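Long-range contact in DegT/DnrJ/EryC1/StrS aminotransferase (Brucella abortus 2308, PDB 4QGR), which probably transfers amino groups with the help of pyridoxal phosphate, as members of the DegT/DnrJ/EryC1/StrS aminotransferase family generally do: residues 88-100 and 322-336. Numbering follows the deposited sequence.
With PLP (pyridoxal-5'-phosphate), chain E.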
loop_
_atom_site.group_PDB
_atom_site.type_symbol
_atom_site.label_atom_id
_atom_site.label_comp_id
_atom_site.label_asym_id
_atom_site.label_seq_id
_atom_site.Cartn_x
_atom_site.Cartn_y
_atom_site.Cartn_z
ATOM N N PRO A 88 14.812 -5.906 -16.205
ATOM C CA PRO A 88 15.688 -4.864 -16.729
ATOM C C PRO A 88 16.283 -4.009 -15.622
ATOM O O PRO A 88 15.755 -3.946 -14.518
ATOM C CB PRO A 88 14.745 -4.011 -17.595
ATOM C CG PRO A 88 13.429 -4.695 -17.591
ATOM C CD PRO A 88 13.389 -5.572 -16.394
ATOM N N SER A 89 17.444 -3.425 -15.909
ATOM C CA SER A 89 18.013 -2.367 -15.077
ATOM C C SER A 89 17.472 -0.989 -15.509
ATOM O O SER A 89 17.377 -0.072 -14.679
ATOM C CB SER A 89 19.538 -2.416 -15.211
ATOM O OG SER A 89 20.147 -1.305 -14.586
ATOM N N PHE A 90 17.156 -0.819 -16.796
ATOM C CA PHE A 90 16.593 0.431 -17.287
ATOM C C PHE A 90 15.082 0.439 -17.100
ATOM O O PHE A 90 14.345 0.116 -18.021
ATOM C CB PHE A 90 16.976 0.635 -18.763
ATOM C CG PHE A 90 16.914 2.057 -19.206
ATOM C CD1 PHE A 90 17.876 2.944 -18.788
ATOM C CD2 PHE A 90 15.870 2.507 -20.030
ATOM C CE1 PHE A 90 17.834 4.267 -19.162
ATOM C CE2 PHE A 90 15.807 3.832 -20.419
ATOM C CZ PHE A 90 16.787 4.715 -19.980
ATOM N N THR A 91 14.650 0.726 -15.871
ATOM C CA THR A 91 13.258 0.742 -15.486
ATOM C C THR A 91 13.155 1.436 -14.117
ATOM O O THR A 91 14.183 1.759 -13.478
ATOM C CB THR A 91 12.684 -0.694 -15.419
ATOM O OG1 THR A 91 11.291 -0.649 -15.143
ATOM C CG2 THR A 91 13.426 -1.570 -14.365
ATOM N N PHE A 92 11.920 1.640 -13.664
ATOM C CA PHE A 92 11.652 2.152 -12.327
ATOM C C PHE A 92 12.041 1.147 -11.262
ATOM O O PHE A 92 11.931 -0.069 -11.471
ATOM C CB PHE A 92 10.164 2.471 -12.207
ATOM C CG PHE A 92 9.784 3.137 -10.918
ATOM C CD1 PHE A 92 10.131 4.467 -10.675
ATOM C CD2 PHE A 92 9.052 2.462 -9.981
ATOM C CE1 PHE A 92 9.788 5.076 -9.469
ATOM C CE2 PHE A 92 8.695 3.057 -8.782
ATOM C CZ PHE A 92 9.037 4.377 -8.538
ATOM N N ALA A 93 12.491 1.635 -10.099
ATOM C CA ALA A 93 13.046 0.759 -9.061
ATOM C C ALA A 93 12.152 -0.425 -8.659
ATOM O O ALA A 93 12.644 -1.477 -8.308
ATOM C CB ALA A 93 13.354 1.584 -7.817
ATOM N N ALA A 94 10.844 -0.216 -8.593
ATOM C CA ALA A 94 9.903 -1.252 -8.184
ATOM C C ALA A 94 10.124 -2.601 -8.876
ATOM O O ALA A 94 10.052 -3.575 -8.229
ATOM C CB ALA A 94 8.490 -0.795 -8.444
ATOM N N THR A 95 10.426 -2.623 -10.195
ATOM C CA THR A 95 10.578 -3.875 -10.967
ATOM C C THR A 95 11.604 -4.834 -10.283
ATOM O O THR A 95 11.383 -6.035 -10.190
ATOM C CB THR A 95 10.972 -3.554 -12.426
ATOM O OG1 THR A 95 10.105 -2.510 -12.963
ATOM C CG2 THR A 95 10.915 -4.811 -13.327
ATOM N N ALA A 96 12.748 -4.300 -9.844
ATOM C CA ALA A 96 13.758 -5.066 -9.124
ATOM C C ALA A 96 13.528 -5.139 -7.628
ATOM O O ALA A 96 13.808 -6.150 -7.015
ATOM C CB ALA A 96 15.144 -4.517 -9.373
ATOM N N GLU A 97 13.029 -4.058 -7.041
ATOM C CA GLU A 97 12.915 -3.965 -5.619
ATOM C C GLU A 97 12.031 -5.045 -5.017
ATOM O O GLU A 97 12.382 -5.601 -3.966
ATOM C CB GLU A 97 12.371 -2.595 -5.257
ATOM C CG GLU A 97 12.140 -2.376 -3.768
ATOM C CD GLU A 97 11.466 -1.019 -3.552
ATOM O OE1 GLU A 97 10.330 -0.848 -4.027
ATOM O OE2 GLU A 97 12.142 -0.105 -2.982
ATOM N N VAL A 98 10.913 -5.355 -5.680
ATOM C CA VAL A 98 9.981 -6.353 -5.152
ATOM C C VAL A 98 10.620 -7.745 -5.067
ATOM O O VAL A 98 10.306 -8.524 -4.152
ATOM C CB VAL A 98 8.640 -6.431 -5.902
ATOM C CG1 VAL A 98 7.909 -5.099 -5.810
ATOM C CG2 VAL A 98 8.811 -6.895 -7.350
ATOM N N VAL A 99 11.560 -8.006 -5.969
ATOM C CA VAL A 99 12.276 -9.270 -6.002
ATOM C C VAL A 99 13.135 -9.427 -4.734
ATOM O O VAL A 99 13.047 -10.435 -4.043
ATOM C CB VAL A 99 13.113 -9.384 -7.295
ATOM C CG1 VAL A 99 13.978 -10.647 -7.286
ATOM C CG2 VAL A 99 12.260 -9.328 -8.524
ATOM N N ALA A 100 13.927 -8.395 -4.400
ATOM C CA ALA A 100 14.652 -8.329 -3.132
ATOM C C ALA A 100 13.783 -8.372 -1.893
ATOM O O ALA A 100 14.109 -9.044 -0.890
ATOM C CB ALA A 100 15.540 -7.092 -3.126
ATOM N N TYR A 322 14.363 10.197 -18.110
ATOM C CA TYR A 322 14.061 8.849 -17.609
ATOM C C TYR A 322 15.041 7.890 -18.337
ATOM O O TYR A 322 14.857 7.636 -19.518
ATOM C CB TYR A 322 12.611 8.484 -17.967
ATOM C CG TYR A 322 11.607 9.311 -17.210
ATOM C CD1 TYR A 322 11.454 9.148 -15.835
ATOM C CD2 TYR A 322 10.805 10.248 -17.860
ATOM C CE1 TYR A 322 10.569 9.944 -15.123
ATOM C CE2 TYR A 322 9.896 11.016 -17.167
ATOM C CZ TYR A 322 9.756 10.841 -15.810
ATOM O OH TYR A 322 8.817 11.613 -15.115
ATOM N N TYR A 323 16.077 7.341 -17.690
ATOM C CA TYR A 323 16.321 7.378 -16.257
ATOM C C TYR A 323 17.746 7.826 -16.067
ATOM O O TYR A 323 18.634 7.516 -16.882
ATOM C CB TYR A 323 16.151 5.983 -15.638
ATOM C CG TYR A 323 14.730 5.525 -15.688
ATOM C CD1 TYR A 323 13.859 5.845 -14.679
ATOM C CD2 TYR A 323 14.254 4.766 -16.763
ATOM C CE1 TYR A 323 12.530 5.476 -14.739
ATOM C CE2 TYR A 323 12.934 4.390 -16.828
ATOM C CZ TYR A 323 12.086 4.728 -15.803
ATOM O OH TYR A 323 10.753 4.384 -15.825
ATOM N N VAL A 324 17.968 8.564 -14.995
ATOM C CA VAL A 324 19.260 9.132 -14.742
ATOM C C VAL A 324 20.287 8.081 -14.328
ATOM O O VAL A 324 21.454 8.205 -14.707
ATOM C CB VAL A 324 19.147 10.254 -13.676
ATOM C CG1 VAL A 324 20.497 10.722 -13.218
ATOM C CG2 VAL A 324 18.380 11.430 -14.285
ATOM N N LYS A 325 19.851 7.110 -13.539
ATOM C CA LYS A 325 20.726 6.072 -12.994
ATOM C C LYS A 325 20.002 4.746 -13.158
ATOM O O LYS A 325 18.974 4.545 -12.531
ATOM C CB LYS A 325 21.032 6.346 -11.505
ATOM C CG LYS A 325 22.490 6.288 -11.188
ATOM C CD LYS A 325 22.812 6.657 -9.754
ATOM C CE LYS A 325 23.870 5.706 -9.207
ATOM N NZ LYS A 325 24.899 6.461 -8.449
ATOM N N PRO A 326 20.504 3.865 -14.041
ATOM C CA PRO A 326 19.878 2.517 -14.112
ATOM C C PRO A 326 20.032 1.773 -12.799
ATOM O O PRO A 326 20.935 2.040 -12.029
ATOM C CB PRO A 326 20.626 1.842 -15.254
ATOM C CG PRO A 326 21.973 2.477 -15.236
ATOM C CD PRO A 326 21.727 3.941 -14.853
ATOM N N LEU A 327 19.130 0.852 -12.535
ATOM C CA LEU A 327 19.070 0.194 -11.272
ATOM C C LEU A 327 20.359 -0.477 -10.863
ATOM O O LEU A 327 20.717 -0.428 -9.686
ATOM C CB LEU A 327 17.905 -0.820 -11.255
ATOM C CG LEU A 327 16.527 -0.177 -11.448
ATOM C CD1 LEU A 327 15.442 -1.228 -11.153
ATOM C CD2 LEU A 327 16.264 1.061 -10.574
ATOM N N HIS A 328 21.050 -1.102 -11.807
ATOM C CA HIS A 328 22.215 -1.884 -11.442
ATOM C C HIS A 328 23.347 -1.005 -10.920
ATOM O O HIS A 328 24.306 -1.528 -10.347
ATOM C CB HIS A 328 22.718 -2.754 -12.586
ATOM C CG HIS A 328 23.446 -2.011 -13.657
ATOM N ND1 HIS A 328 22.808 -1.184 -14.557
ATOM C CD2 HIS A 328 24.758 -1.970 -13.977
ATOM C CE1 HIS A 328 23.689 -0.690 -15.402
ATOM N NE2 HIS A 328 24.880 -1.153 -15.074
ATOM N N LEU A 329 23.255 0.293 -11.147
ATOM C CA LEU A 329 24.265 1.210 -10.628
ATOM C C LEU A 329 23.840 1.881 -9.341
ATOM O O LEU A 329 24.640 2.610 -8.742
ATOM C CB LEU A 329 24.646 2.251 -11.671
ATOM C CG LEU A 329 25.277 1.686 -12.932
ATOM C CD1 LEU A 329 25.448 2.860 -13.881
ATOM C CD2 LEU A 329 26.565 0.907 -12.732
ATOM N N GLN A 330 22.603 1.663 -8.891
ATOM C CA GLN A 330 22.157 2.310 -7.660
ATOM C C GLN A 330 22.607 1.491 -6.487
ATOM O O GLN A 330 22.717 0.266 -6.576
ATOM C CB GLN A 330 20.637 2.508 -7.622
ATOM C CG GLN A 330 20.153 3.462 -8.721
ATOM C CD GLN A 330 18.696 3.807 -8.616
ATOM O OE1 GLN A 330 18.127 3.828 -7.527
ATOM N NE2 GLN A 330 18.056 4.050 -9.775
ATOM N N THR A 331 22.850 2.178 -5.383
ATOM C CA THR A 331 23.401 1.585 -4.170
ATOM C C THR A 331 22.672 0.356 -3.707
ATOM O O THR A 331 23.302 -0.643 -3.313
ATOM C CB THR A 331 23.484 2.650 -3.019
ATOM O OG1 THR A 331 24.309 3.747 -3.442
ATOM C CG2 THR A 331 24.032 2.092 -1.732
ATOM N N ALA A 332 21.358 0.412 -3.685
ATOM C CA ALA A 332 20.605 -0.717 -3.137
ATOM C C ALA A 332 20.737 -1.988 -3.958
ATOM O O ALA A 332 20.499 -3.053 -3.423
ATOM C CB ALA A 332 19.144 -0.379 -3.035
ATOM N N TYR A 333 21.046 -1.887 -5.247
ATOM C CA TYR A 333 20.993 -3.081 -6.142
ATOM C C TYR A 333 22.292 -3.439 -6.840
ATOM O O TYR A 333 22.324 -4.399 -7.606
ATOM C CB TYR A 333 19.872 -2.903 -7.243
ATOM C CG TYR A 333 18.670 -2.119 -6.749
ATOM C CD1 TYR A 333 17.679 -2.679 -5.941
ATOM C CD2 TYR A 333 18.518 -0.805 -7.101
ATOM C CE1 TYR A 333 16.594 -1.892 -5.467
ATOM C CE2 TYR A 333 17.465 -0.030 -6.635
ATOM C CZ TYR A 333 16.513 -0.551 -5.820
ATOM O OH TYR A 333 15.521 0.346 -5.388
ATOM N N LYS A 334 23.341 -2.673 -6.599
ATOM C CA LYS A 334 24.541 -2.774 -7.398
ATOM C C LYS A 334 25.362 -4.020 -7.086
ATOM O O LYS A 334 26.288 -4.337 -7.836
ATOM C CB LYS A 334 25.407 -1.511 -7.247
ATOM C CG LYS A 334 26.057 -1.328 -5.907
ATOM C CD LYS A 334 26.772 0.015 -5.880
ATOM C CE LYS A 334 27.516 0.247 -4.580
ATOM N NZ LYS A 334 28.345 1.478 -4.757
ATOM N N HIS A 335 25.051 -4.713 -5.997
ATOM C CA HIS A 335 25.714 -5.983 -5.711
ATOM C C HIS A 335 25.038 -7.226 -6.288
ATOM O O HIS A 335 25.597 -8.314 -6.231
ATOM C CB HIS A 335 25.992 -6.066 -4.203
ATOM C CG HIS A 335 26.970 -5.003 -3.753
ATOM N ND1 HIS A 335 28.262 -4.917 -4.248
ATOM C CD2 HIS A 335 26.812 -3.924 -2.943
ATOM C CE1 HIS A 335 28.863 -3.855 -3.739
ATOM N NE2 HIS A 335 28.002 -3.228 -2.954
ATOM N N TYR A 336 23.861 -7.061 -6.882
ATOM C CA TYR A 336 23.166 -8.189 -7.534
ATOM C C TYR A 336 23.841 -8.502 -8.884
ATOM O O TYR A 336 24.581 -7.675 -9.435
ATOM C CB TYR A 336 21.659 -7.916 -7.706
ATOM C CG TYR A 336 20.915 -7.914 -6.397
ATOM C CD1 TYR A 336 20.861 -9.050 -5.608
ATOM C CD2 TYR A 336 20.196 -6.785 -5.967
ATOM C CE1 TYR A 336 20.172 -9.054 -4.405
ATOM C CE2 TYR A 336 19.483 -6.797 -4.785
ATOM C CZ TYR A 336 19.465 -7.938 -4.009
ATOM O OH TYR A 336 18.772 -7.975 -2.814
HETATM N N1 PLP E . 6.843 -0.375 -12.704
HETATM C C2 PLP E . 7.133 0.629 -13.552
HETATM C C2A PLP E . 7.732 0.371 -14.914
HETATM C C3 PLP E . 6.759 2.015 -13.154
HETATM O O3 PLP E . 6.993 3.004 -14.008
HETATM C C4 PLP E . 6.227 2.234 -11.783
HETATM C C4A PLP E . 5.732 3.500 -11.198
HETATM O O4A PLP E . 5.110 4.317 -11.846
HETATM C C5 PLP E . 5.980 1.041 -10.962
HETATM C C6 PLP E . 6.310 -0.213 -11.482
HETATM C C5A PLP E . 5.414 1.170 -9.565
HETATM O O4P PLP E . 4.060 1.645 -9.569
HETATM P P PLP E . 3.508 2.542 -8.353
HETATM O O1P PLP E . 1.987 2.569 -8.480
HETATM O O2P PLP E . 4.037 1.962 -7.067
HETATM O O3P PLP E . 4.114 3.914 -8.690
HETATM O O HOH W 1 16.041 3.656 -12.985
HETATM O O HOH W 2 14.766 -0.232 -3.089
#
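Leu-327 packs against Ser-89, the connection 89-93 and the first turn of helix 94-101, and its side chain can be followed outward as an example of how one apolar side chain seals a loop against a strand-to-helix connection. CB lies 3.5 Å from Ser-89 O, the carbonyl that also accepts the nearly straight N-H bond of Leu-327 itself (2.9 Å from N to O, 171°). CG continues past that oxygen toward Thr-91 O. There the methyls divide: CD2 rests on Ala-93 CA at 3.6 Å and on Thr-91 O, while CD1 reaches Phe-92 O, Thr-91 CG2 and Ala-96 CB.

Polar pairing pins the same junction. With chi1 at 172°, Ser-89 turns OG toward the 3-10 turn 327-329, where it accepts the backbone N-H of His-328 and meets His-328 ND1 at the edge of the imidazole, 2.7 Å away; either partner could donate in the latter bond. Glu-347 is hydrogen-bonded to NE2 of the same ring, so that bonds at both ring nitrogens restrain its rotation. Earlier in the same loop, Tyr-323 points its ring edge at the face of Phe-90, CD2 standing over the ring centre in a T-shaped stack (planes at 85°), and lays one of its own faces against Thr-91 C. Its hydroxyl bonds to Gln-173, a pyridoxal phosphate ligand. Phe-92 meets the cofactor, CD2 lying 3.4 Å from PLP C4, with PLP C4A over one face of its ring toward the rim. One water donates to both Thr-91 O and Lys-325 O and so bridges the two backbones.

Within the fold, the loop leading to strand 337-338 thus packs on the link between strand 83-88 and helix 94-101, with Phe-108 of strand 105-109 touching Leu-327, Ser-89 and His-328, and the second subunit reaching Glu-97 through its His-227 and Tyr-333 through its Asn-236.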